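Putative hyaluronoglucosaminidase (Clostridium perfringens, PDB 6PWI) is a family 84 glycoside hydrolase, probably a secreted, cell-wall-attached hexosaminidase, whose catalytic barrel domain is included in this fragment of the longer protein. Local coordinates at residues A[254-259]-A[296-301]; A[327-332]-A[358-363]. All blocks are in the same frame, centred on the assembly; numbering follows the deposited sequence.

Both contacts belong to the same eight-stranded parallel barrel and share its sheet. Contact 1 ties the end of strand 250-255 to the loop that follows strand 293-296, while contact 2 zips strand 328-330 to strand 359-362, further round. Contact 2 is wholly buried, made of regular backbone ladder and mostly apolar side chains, with one buried aspartate. Contact 1 is only partly buried: one ladder bond gives way to a histidine-carboxylate bond, a bridging water and a turn carrying the predicted proton donor, Asp299. The two meet directly, because Ala297 N lies 2.8 Å from Val330 O, a probable hydrogen bond, and Leu296 packs on Val330.

Contact 1: residues A[254-259]-A[296-301]; sequences TIHPFL and LADDAE
Leu296 continues the barrel ladder: its N donates to Ile255 O at 2.8 Å, with an N-H...O angle of 166°. Leu296 CB lies over one face of the His256 ring, 3.7 Å from its centroid in a CH-pi contact, and the Leu296 carbonyl accepts from a water that also takes the N-H of Phe258 and donates to Asp299 OD1. That one water bridges three polar atoms where the ladder breaks off. Ala297 then puts its methyl CB 4.0 Å from CD2 of Phe258, whose ring packs against helix 304-321, and Ala297 O accepts from Ala300 N, closing a type I turn. Within the turn, Asp298 brings OD1 within 3.6 Å of His256 CE1, its carboxylate steeply inclined to the ring. Asp299 carries the main side-chain bond. With chi1 at 50°, its CG sits between the backbone N and carbonyl carbon, which swings the carboxylate back toward His256. His256 ND1 donates to Asp299 OD1 at 3.0 Å, nearly straight and in the ring plane; OD1 is met on its syn side, with the nitrogen somewhat out of the carboxylate plane, which is turned 69° from the imidazole. Leu259 CD2 lies beside the same carboxylate. Ala300 CB meets Phe258 CB at 3.5 Å, and Glu301 N finishes with a weak bond to Phe258 O. Water and histidine both bond OD1 of the predicted proton donor, which probably limits how its carboxylate can turn. Paired aspartates just beyond the fourth barrel strand are characteristic of the family 84 active site, consistent with this being the catalytic centre.

Contact 2: residues A[327-332]-A[358-363]; sequences FIFVPK and IDIMWT
Met361 and Val330 meet across neighbouring parallel strands of a TIM-type (beta/alpha)8 barrel, in the beta-alpha-beta unit formed by strand 328-330, helix 346-351 and strand 359-362. Three backbone bonds join the strands, shuttling from one to the other: Asp359 N to Phe327 O, Phe329 N to Asp359 O at 2.8 Å, and Met361 N to Phe329 O. Met361 CB passes 4.1 Å from Val330 CG2. With chi1 at -58°, CG stands beside the backbone N of Met361, and so near Phe329 O, which that N-H bonds; it also comes slightly nearer the same Val330 methyl. Met361 SD touches two methyls of the neighbouring strand, 3.7 Å from Val330 CG2 and 3.9 Å from Ile328 CG2. A bend at chi3 of 82° turns the terminal CE away from strand 328-330; the side chain also packs on Phe388 and Trp390 of strand 387-391. Ile328 shares its sheet face with Asp359, whose buried carboxylate is paired with Lys419 in a salt bridge. The other face, bearing Phe329 and Ile360, packs outward on helices 304-321 and 373-383, and there Ile358 CG2 fits against Phe329 CB at 3.6 Å.

Contact 1: residues A[254-259]-A[296-301]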
ATOM      1  N   THR A 254       5.645 -13.236 -11.707  1.00 22.74           N
ATOM      2  CA  THR A 254       5.915 -12.524 -12.954  1.00 22.94           C
ATOM      3  C   THR A 254       7.145 -13.092 -13.661  1.00 22.49           C
ATOM      4  O   THR A 254       7.970 -13.752 -13.034  1.00 21.97           O
ATOM      5  CB  THR A 254       6.106 -11.015 -12.730  1.00 22.52           C
ATOM      6  OG1 THR A 254       7.181 -10.805 -11.812  1.00 22.26           O
ATOM      7  CG2 THR A 254       4.849 -10.328 -12.242  1.00 22.15           C
ATOM      8  N   ILE A 255       7.276 -12.780 -14.959  1.00 22.76           N
ATOM      9  CA  ILE A 255       8.350 -13.297 -15.798  1.00 24.07           C
ATOM     10  C   ILE A 255       8.787 -12.233 -16.810  1.00 25.79           C
ATOM     11  O   ILE A 255       7.961 -11.460 -17.289  1.00 27.12           O
ATOM     12  CB  ILE A 255       7.912 -14.612 -16.479  1.00 22.99           C
ATOM     13  CG1 ILE A 255       9.055 -15.266 -17.254  1.00 22.77           C
ATOM     14  CG2 ILE A 255       6.673 -14.414 -17.347  1.00 21.87           C
ATOM     15  CD1 ILE A 255       8.809 -16.729 -17.569  1.00 24.35           C
ATOM     16  N   HIS A 256      10.091 -12.207 -17.128  1.00 28.76           N
ATOM     17  CA  HIS A 256      10.654 -11.386 -18.193  1.00 30.15           C
ATOM     18  C   HIS A 256      11.135 -12.279 -19.334  1.00 30.41           C
ATOM     19  O   HIS A 256      12.313 -12.615 -19.387  1.00 33.21           O
ATOM     20  CB  HIS A 256      11.878 -10.615 -17.685  1.00 31.40           C
ATOM     21  CG  HIS A 256      11.550  -9.553 -16.696  1.00 33.79           C
ATOM     22  ND1 HIS A 256      11.535  -8.214 -17.035  1.00 34.02           N
ATOM     23  CD2 HIS A 256      11.219  -9.623 -15.386  1.00 34.40           C
ATOM     24  CE1 HIS A 256      11.213  -7.503 -15.972  1.00 34.41           C
ATOM     25  NE2 HIS A 256      11.009  -8.346 -14.948  1.00 34.53           N
ATOM     26  N   PRO A 257      10.267 -12.716 -20.272  1.00 29.84           N
ATOM     27  CA  PRO A 257      10.704 -13.606 -21.348  1.00 30.51           C
ATOM     28  C   PRO A 257      11.205 -12.994 -22.657  1.00 32.62           C
ATOM     29  O   PRO A 257      11.392 -13.720 -23.630  1.00 36.15           O
ATOM     30  CB  PRO A 257       9.410 -14.374 -21.629  1.00 29.44           C
ATOM     31  CG  PRO A 257       8.330 -13.336 -21.433  1.00 29.53           C
ATOM     32  CD  PRO A 257       8.819 -12.467 -20.294  1.00 29.56           C
ATOM     33  N   PHE A 258      11.447 -11.679 -22.695  1.00 32.96           N
ATOM     34  CA  PHE A 258      11.775 -11.051 -23.966  1.00 32.24           C
ATOM     35  C   PHE A 258      13.157 -10.411 -23.922  1.00 34.18           C
ATOM     36  O   PHE A 258      13.425  -9.475 -24.674  1.00 36.42           O
ATOM     37  CB  PHE A 258      10.724 -10.016 -24.377  1.00 31.18           C
ATOM     38  CG  PHE A 258       9.304 -10.518 -24.439  1.00 31.65           C
ATOM     39  CD1 PHE A 258       8.901 -11.386 -25.444  1.00 31.62           C
ATOM     40  CD2 PHE A 258       8.368 -10.110 -23.502  1.00 30.52           C
ATOM     41  CE1 PHE A 258       7.595 -11.846 -25.503  1.00 32.04           C
ATOM     42  CE2 PHE A 258       7.061 -10.567 -23.563  1.00 31.52           C
ATOM     43  CZ  PHE A 258       6.676 -11.435 -24.563  1.00 31.67           C
ATOM     44  N   LEU A 259      14.034 -10.928 -23.058  1.00 35.36           N
ATOM     45  CA  LEU A 259      15.405 -10.438 -23.027  1.00 37.26           C
ATOM     46  C   LEU A 259      16.155 -10.956 -24.257  1.00 39.87           C
ATOM     47  O   LEU A 259      15.543 -11.586 -25.126  1.00 38.70           O
ATOM     48  CB  LEU A 259      16.067 -10.864 -21.712  1.00 36.07           C
ATOM     49  CG  LEU A 259      15.391 -10.357 -20.436  1.00 36.06           C
ATOM     50  CD1 LEU A 259      16.010 -10.999 -19.205  1.00 35.47           C
ATOM     51  CD2 LEU A 259      15.451  -8.842 -20.333  1.00 33.31           C
ATOM     52  N   LEU A 296       6.360  -9.270 -18.083  1.00 24.09           N
ATOM     53  CA  LEU A 296       6.977  -7.954 -18.045  1.00 24.57           C
ATOM     54  C   LEU A 296       7.838  -7.746 -19.286  1.00 25.64           C
ATOM     55  O   LEU A 296       8.751  -8.525 -19.546  1.00 26.26           O
ATOM     56  CB  LEU A 296       7.801  -7.824 -16.762  1.00 23.93           C
ATOM     57  CG  LEU A 296       7.075  -8.187 -15.469  1.00 25.04           C
ATOM     58  CD1 LEU A 296       7.942  -7.880 -14.257  1.00 26.02           C
ATOM     59  CD2 LEU A 296       5.744  -7.463 -15.359  1.00 24.80           C
ATOM     60  N   ALA A 297       7.556  -6.662 -20.017  1.00 26.99           N
ATOM     61  CA  ALA A 297       8.197  -6.395 -21.295  1.00 28.75           C
ATOM     62  C   ALA A 297       8.908  -5.042 -21.288  1.00 30.69           C
ATOM     63  O   ALA A 297       9.291  -4.541 -22.343  1.00 32.56           O
ATOM     64  CB  ALA A 297       7.175  -6.475 -22.405  1.00 27.23           C
ATOM     65  N   ASP A 298       9.095  -4.457 -20.100  1.00 33.43           N
ATOM     66  CA  ASP A 298       9.738  -3.158 -19.972  1.00 36.00           C
ATOM     67  C   ASP A 298      11.154  -3.208 -20.543  1.00 36.97           C
ATOM     68  O   ASP A 298      11.702  -2.182 -20.925  1.00 38.01           O
ATOM     69  CB  ASP A 298       9.749  -2.672 -18.521  1.00 38.10           C
ATOM     70  CG  ASP A 298      10.209  -3.733 -17.538  1.00 40.80           C
ATOM     71  OD1 ASP A 298       9.476  -4.722 -17.360  1.00 40.55           O
ATOM     72  OD2 ASP A 298      11.307  -3.568 -16.965  1.00 46.40           O
ATOM     73  N   ASP A 299      11.730  -4.411 -20.610  1.00 38.55           N
ATOM     74  CA  ASP A 299      13.095  -4.582 -21.081  1.00 41.63           C
ATOM     75  C   ASP A 299      13.132  -5.501 -22.305  1.00 44.69           C
ATOM     76  O   ASP A 299      14.126  -6.189 -22.529  1.00 45.27           O
ATOM     77  CB  ASP A 299      14.000  -5.073 -19.945  1.00 39.62           C
ATOM     78  CG  ASP A 299      13.465  -6.271 -19.169  1.00 40.84           C
ATOM     79  OD1 ASP A 299      12.428  -6.854 -19.585  1.00 38.51           O
ATOM     80  OD2 ASP A 299      14.097  -6.621 -18.145  1.00 40.84           O
ATOM     81  N   ALA A 300      12.055  -5.486 -23.106  1.00 45.99           N
ATOM     82  CA  ALA A 300      11.875  -6.435 -24.195  1.00 47.05           C
ATOM     83  C   ALA A 300      12.695  -6.020 -25.415  1.00 49.97           C
ATOM     84  O   ALA A 300      12.905  -4.829 -25.644  1.00 49.74           O
ATOM     85  CB  ALA A 300      10.411  -6.556 -24.532  1.00 44.41           C
ATOM     86  N   GLU A 301      13.117  -7.016 -26.213  1.00 55.41           N
ATOM     87  CA  GLU A 301      14.072  -6.791 -27.291  1.00 59.45           C
ATOM     88  C   GLU A 301      13.399  -6.818 -28.665  1.00 60.31           C
ATOM     89  O   GLU A 301      13.588  -5.890 -29.448  1.00 65.66           O
ATOM     90  CB  GLU A 301      15.260  -7.754 -27.202  1.00 62.60           C
ATOM     91  CG  GLU A 301      16.212  -7.464 -26.049  1.00 70.24           C
ATOM     92  CD  GLU A 301      16.872  -6.091 -26.014  1.00 75.45           C
ATOM     93  OE1 GLU A 301      17.311  -5.608 -27.081  1.00 77.85           O
ATOM     94  OE2 GLU A 301      16.948  -5.504 -24.911  1.00 76.50           O
TER
HETATM   95  O   HOH W   1      11.228  -9.137 -21.070  1.00 38.54           O

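Contact 2: residues A[327-332]-A[358-363]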
ATOM      1  N   PHE A 327      -4.198 -12.224 -16.881  1.00 31.19           N
ATOM      2  CA  PHE A 327      -2.803 -11.826 -16.922  1.00 31.01           C
ATOM      3  C   PHE A 327      -2.652 -10.312 -16.794  1.00 30.35           C
ATOM      4  O   PHE A 327      -3.511  -9.531 -17.212  1.00 29.49           O
ATOM      5  CB  PHE A 327      -2.145 -12.256 -18.234  1.00 32.11           C
ATOM      6  CG  PHE A 327      -1.800 -13.720 -18.339  1.00 33.34           C
ATOM      7  CD1 PHE A 327      -0.674 -14.235 -17.709  1.00 34.10           C
ATOM      8  CD2 PHE A 327      -2.582 -14.578 -19.101  1.00 33.15           C
ATOM      9  CE1 PHE A 327      -0.350 -15.581 -17.824  1.00 35.14           C
ATOM     10  CE2 PHE A 327      -2.259 -15.923 -19.212  1.00 33.14           C
ATOM     11  CZ  PHE A 327      -1.146 -16.422 -18.573  1.00 34.62           C
ATOM     12  N   ILE A 328      -1.517  -9.931 -16.208  1.00 29.01           N
ATOM     13  CA  ILE A 328      -1.050  -8.562 -16.137  1.00 28.32           C
ATOM     14  C   ILE A 328       0.107  -8.450 -17.123  1.00 27.44           C
ATOM     15  O   ILE A 328       0.915  -9.368 -17.219  1.00 29.73           O
ATOM     16  CB  ILE A 328      -0.638  -8.283 -14.681  1.00 29.56           C
ATOM     17  CG1 ILE A 328      -1.879  -8.021 -13.825  1.00 30.82           C
ATOM     18  CG2 ILE A 328       0.368  -7.151 -14.583  1.00 30.87           C
ATOM     19  CD1 ILE A 328      -1.833  -8.654 -12.457  1.00 32.67           C
ATOM     20  N   PHE A 329       0.157  -7.351 -17.882  1.00 25.53           N
ATOM     21  CA  PHE A 329       1.221  -7.138 -18.855  1.00 23.43           C
ATOM     22  C   PHE A 329       1.814  -5.742 -18.667  1.00 22.24           C
ATOM     23  O   PHE A 329       1.090  -4.754 -18.619  1.00 22.05           O
ATOM     24  CB  PHE A 329       0.696  -7.375 -20.275  1.00 23.23           C
ATOM     25  CG  PHE A 329       1.716  -7.227 -21.380  1.00 23.42           C
ATOM     26  CD1 PHE A 329       2.461  -8.316 -21.814  1.00 23.36           C
ATOM     27  CD2 PHE A 329       1.927  -6.002 -21.997  1.00 22.86           C
ATOM     28  CE1 PHE A 329       3.407  -8.180 -22.820  1.00 23.23           C
ATOM     29  CE2 PHE A 329       2.876  -5.868 -23.001  1.00 22.89           C
ATOM     30  CZ  PHE A 329       3.616  -6.955 -23.412  1.00 22.99           C
ATOM     31  N   VAL A 330       3.143  -5.669 -18.557  1.00 21.46           N
ATOM     32  CA  VAL A 330       3.824  -4.392 -18.419  1.00 21.10           C
ATOM     33  C   VAL A 330       4.503  -4.095 -19.751  1.00 21.84           C
ATOM     34  O   VAL A 330       5.402  -4.820 -20.157  1.00 23.26           O
ATOM     35  CB  VAL A 330       4.837  -4.406 -17.257  1.00 19.76           C
ATOM     36  CG1 VAL A 330       5.668  -3.134 -17.215  1.00 19.84           C
ATOM     37  CG2 VAL A 330       4.160  -4.630 -15.925  1.00 19.46           C
ATOM     38  N   PRO A 331       4.096  -3.036 -20.485  1.00 22.14           N
ATOM     39  CA  PRO A 331       4.575  -2.837 -21.853  1.00 22.45           C
ATOM     40  C   PRO A 331       5.971  -2.217 -21.858  1.00 24.05           C
ATOM     41  O   PRO A 331       6.428  -1.719 -20.827  1.00 23.50           O
ATOM     42  CB  PRO A 331       3.512  -1.886 -22.424  1.00 22.35           C
ATOM     43  CG  PRO A 331       3.080  -1.054 -21.229  1.00 21.68           C
ATOM     44  CD  PRO A 331       3.172  -1.982 -20.034  1.00 21.51           C
ATOM     45  N   LYS A 332       6.647  -2.273 -23.016  1.00 25.00           N
ATOM     46  CA  LYS A 332       7.958  -1.664 -23.163  1.00 26.32           C
ATOM     47  C   LYS A 332       7.830  -0.147 -23.062  1.00 25.11           C
ATOM     48  O   LYS A 332       8.678   0.514 -22.470  1.00 25.65           O
ATOM     49  CB  LYS A 332       8.608  -2.039 -24.495  1.00 29.63           C
ATOM     50  CG  LYS A 332      10.007  -1.469 -24.680  1.00 35.02           C
ATOM     51  CD  LYS A 332      10.512  -1.558 -26.098  1.00 41.55           C
ATOM     52  CE  LYS A 332      12.001  -1.293 -26.191  1.00 46.87           C
ATOM     53  NZ  LYS A 332      12.408  -0.998 -27.586  1.00 51.89           N
ATOM     54  N   ILE A 358      -6.437  -9.046 -20.828  1.00 27.84           N
ATOM     55  CA  ILE A 358      -5.139  -8.745 -20.245  1.00 26.72           C
ATOM     56  C   ILE A 358      -5.122  -7.297 -19.759  1.00 26.98           C
ATOM     57  O   ILE A 358      -5.534  -6.392 -20.479  1.00 28.61           O
ATOM     58  CB  ILE A 358      -4.007  -9.058 -21.244  1.00 25.53           C
ATOM     59  CG1 ILE A 358      -3.972 -10.553 -21.579  1.00 24.97           C
ATOM     60  CG2 ILE A 358      -2.668  -8.564 -20.723  1.00 23.52           C
ATOM     61  CD1 ILE A 358      -3.185 -10.895 -22.826  1.00 24.49           C
ATOM     62  N   ASP A 359      -4.640  -7.107 -18.528  1.00 26.46           N
ATOM     63  CA  ASP A 359      -4.503  -5.797 -17.910  1.00 27.38           C
ATOM     64  C   ASP A 359      -3.108  -5.235 -18.175  1.00 25.60           C
ATOM     65  O   ASP A 359      -2.121  -5.728 -17.633  1.00 25.55           O
ATOM     66  CB  ASP A 359      -4.832  -5.873 -16.418  1.00 29.97           C
ATOM     67  CG  ASP A 359      -6.187  -6.523 -16.199  1.00 33.52           C
ATOM     68  OD1 ASP A 359      -7.179  -5.997 -16.759  1.00 34.59           O
ATOM     69  OD2 ASP A 359      -6.233  -7.584 -15.526  1.00 35.04           O
ATOM     70  N   ILE A 360      -3.046  -4.198 -19.017  1.00 23.72           N
ATOM     71  CA  ILE A 360      -1.788  -3.575 -19.394  1.00 22.09           C
ATOM     72  C   ILE A 360      -1.510  -2.407 -18.443  1.00 22.18           C
ATOM     73  O   ILE A 360      -2.400  -1.605 -18.157  1.00 22.83           O
ATOM     74  CB  ILE A 360      -1.848  -3.144 -20.872  1.00 20.61           C
ATOM     75  CG1 ILE A 360      -1.985  -4.362 -21.790  1.00 19.71           C
ATOM     76  CG2 ILE A 360      -0.647  -2.280 -21.227  1.00 20.08           C
ATOM     77  CD1 ILE A 360      -2.652  -4.085 -23.121  1.00 19.23           C
ATOM     78  N   MET A 361      -0.270  -2.329 -17.951  1.00 21.50           N
ATOM     79  CA  MET A 361       0.092  -1.378 -16.912  1.00 21.30           C
ATOM     80  C   MET A 361       0.692  -0.116 -17.528  1.00 20.60           C
ATOM     81  O   MET A 361       1.022  -0.084 -18.713  1.00 20.57           O
ATOM     82  CB  MET A 361       1.086  -1.983 -15.920  1.00 22.64           C
ATOM     83  CG  MET A 361       0.564  -3.228 -15.251  1.00 25.13           C
ATOM     84  SD  MET A 361       1.404  -3.541 -13.686  1.00 27.13           S
ATOM     85  CE  MET A 361       0.495  -2.435 -12.605  1.00 25.51           C
ATOM     86  N   TRP A 362       0.839   0.913 -16.685  1.00 19.27           N
ATOM     87  CA  TRP A 362       1.142   2.273 -17.091  1.00 18.50           C
ATOM     88  C   TRP A 362       1.586   3.026 -15.844  1.00 18.46           C
ATOM     89  O   TRP A 362       0.977   2.851 -14.788  1.00 18.09           O
ATOM     90  CB  TRP A 362      -0.133   2.898 -17.664  1.00 17.87           C
ATOM     91  CG  TRP A 362      -0.001   4.221 -18.355  1.00 17.60           C
ATOM     92  CD1 TRP A 362      -0.533   5.417 -17.958  1.00 17.44           C
ATOM     93  CD2 TRP A 362       0.641   4.467 -19.616  1.00 17.29           C
ATOM     94  NE1 TRP A 362      -0.253   6.393 -18.879  1.00 17.18           N
ATOM     95  CE2 TRP A 362       0.471   5.839 -19.902  1.00 17.02           C
ATOM     96  CE3 TRP A 362       1.344   3.663 -20.520  1.00 17.34           C
ATOM     97  CZ2 TRP A 362       0.982   6.422 -21.056  1.00 17.08           C
ATOM     98  CZ3 TRP A 362       1.851   4.240 -21.661  1.00 17.51           C
ATOM     99  CH2 TRP A 362       1.665   5.599 -21.922  1.00 17.53           C
ATOM    100  N   THR A 363       2.634   3.850 -15.964  1.00 18.49           N
ATOM    101  CA  THR A 363       3.098   4.577 -14.793  1.00 19.27           C
ATOM    102  C   THR A 363       2.659   6.036 -14.855  1.00 20.29           C
ATOM    103  O   THR A 363       2.863   6.767 -13.887  1.00 21.79           O
ATOM    104  CB  THR A 363       4.606   4.428 -14.547  1.00 18.91           C
ATOM    105  OG1 THR A 363       5.291   5.245 -15.496  1.00 18.61           O
ATOM    106  CG2 THR A 363       5.077   2.992 -14.610  1.00 18.18           C
TER